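Local coordinates for protein putative transcriptional regulator, LysR family (Vibrio parahaemolyticus, PDB 3OXN) that probably acts as a DNA-binding transcriptional regulator of the LysR family, seen here as its C-terminal effector-binding (substrate-binding) domain, at the interface of chains A and B. Numbering follows the deposited sequence. Chains: chain A/B, Putative transcriptional regulator, LysR family.

The interface of chains A and B. Residues chain A 52-54; chain B 27, 147-148.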
loop_
_atom_site.group_PDB
_atom_site.type_symbol
_atom_site.label_atom_id
_atom_site.label_comp_id
_atom_site.label_asym_id
_atom_site.label_seq_id
_atom_site.Cartn_x
_atom_site.Cartn_y
_atom_site.Cartn_z
ATOM N N PHE A 52 10.034 6.007 1.221
ATOM C CA PHE A 52 8.814 6.051 0.429
ATOM C C PHE A 52 7.596 6.249 1.311
ATOM O O PHE A 52 7.420 5.558 2.310
ATOM C CB PHE A 52 8.655 4.768 -0.360
ATOM C CG PHE A 52 9.716 4.558 -1.389
ATOM C CD1 PHE A 52 9.651 5.214 -2.610
ATOM C CD2 PHE A 52 10.780 3.697 -1.135
ATOM C CE1 PHE A 52 10.620 5.012 -3.565
ATOM C CE2 PHE A 52 11.761 3.485 -2.072
ATOM C CZ PHE A 52 11.685 4.141 -3.297
ATOM N N LEU A 53 6.753 7.197 0.948
ATOM C CA LEU A 53 5.527 7.399 1.701
ATOM C C LEU A 53 4.364 7.597 0.765
ATOM O O LEU A 53 4.551 7.955 -0.386
ATOM C CB LEU A 53 5.656 8.573 2.678
ATOM C CG LEU A 53 6.468 9.757 2.172
ATOM C CD1 LEU A 53 5.607 10.629 1.275
ATOM C CD2 LEU A 53 7.005 10.541 3.343
ATOM N N PRO A 54 3.157 7.327 1.256
ATOM C CA PRO A 54 1.939 7.515 0.467
ATOM C C PRO A 54 1.760 8.942 -0.056
ATOM O O PRO A 54 1.715 9.911 0.718
ATOM C CB PRO A 54 0.833 7.164 1.462
ATOM C CG PRO A 54 1.472 6.172 2.367
ATOM C CD PRO A 54 2.882 6.657 2.538
ATOM N N ASP B 27 -1.548 1.687 5.977
ATOM C CA ASP B 27 -1.180 0.644 5.044
ATOM C C ASP B 27 -1.122 -0.676 5.765
ATOM O O ASP B 27 -1.446 -1.712 5.198
ATOM C CB ASP B 27 0.135 0.978 4.341
ATOM C CG ASP B 27 0.050 2.285 3.539
ATOM O OD1 ASP B 27 0.171 3.367 4.168
ATOM O OD2 ASP B 27 -0.136 2.237 2.294
ATOM N N ALA B 147 9.559 1.932 3.707
ATOM C CA ALA B 147 8.447 1.880 2.768
ATOM C C ALA B 147 7.219 1.311 3.457
ATOM O O ALA B 147 7.293 0.926 4.624
ATOM C CB ALA B 147 8.823 1.049 1.566
ATOM N N TYR B 148 6.093 1.266 2.744
ATOM C CA TYR B 148 4.843 0.711 3.282
ATOM C C TYR B 148 4.382 -0.519 2.519
ATOM O O TYR B 148 3.246 -0.966 2.679
ATOM C CB TYR B 148 3.729 1.761 3.270
ATOM C CG TYR B 148 3.892 2.799 4.348
ATOM C CD1 TYR B 148 3.388 2.588 5.623
ATOM C CD2 TYR B 148 4.568 3.979 4.103
ATOM C CE1 TYR B 148 3.539 3.534 6.620
ATOM C CE2 TYR B 148 4.721 4.933 5.093
ATOM C CZ TYR B 148 4.205 4.704 6.346
ATOM O OH TYR B 148 4.365 5.646 7.334
#
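A:Pro54 packs against B:Tyr148 in the main apolar contact of this patch. A:Pro54 CD is 3.5 Å from B:Tyr148 CD2 and 3.6 Å from B:Tyr148 CE2. It sits obliquely, off one face of the aromatic ring and beyond the rim beside the CD2–CE2 bond. The two side chains meet at about a right angle. The same tyrosine edge also faces the backbone of chain A, with B:Tyr148 CD2 3.7 Å from the carbonyl O of A:Phe52. That oxygen lies beyond the ring edge, displaced slightly towards the other face. The proline CD and this carbonyl O are thus on opposite sides of the ring plane.

B:Asp27 meets the next proline carbon. The carboxylate B:Asp27 OD1 is 3.6 Å from A:Pro54 CG, a van der Waals contact. Within chain B, OD1 also lies over the tyrosine face on the proline side. At the other end of the patch, CB of B:Ala147 lies 4.2 Å from CB of A:Phe52, a looser contact.

Chain A supplies the end of strand 49-54. A:Leu53 contributes mainly backbone, and its side chain turns away from chain B. Most of the A:Phe52 ring extends away from B:Tyr148, with its near edge alongside B:Ala147. B:Tyr148 directly follows strand 143-147. Its CG is anti to the carbonyl carbon (chi1 -75°), and chi2 of -87° turns the ring rim towards chain A. B:Asp27 starts helix 27-31.

The patch is small and belongs to a two-fold symmetric interface, so it recurs with the chains exchanged. It probably helps pair two effector-binding domains, as in other LysR-type regulators, although the structure alone does not prove this dimer.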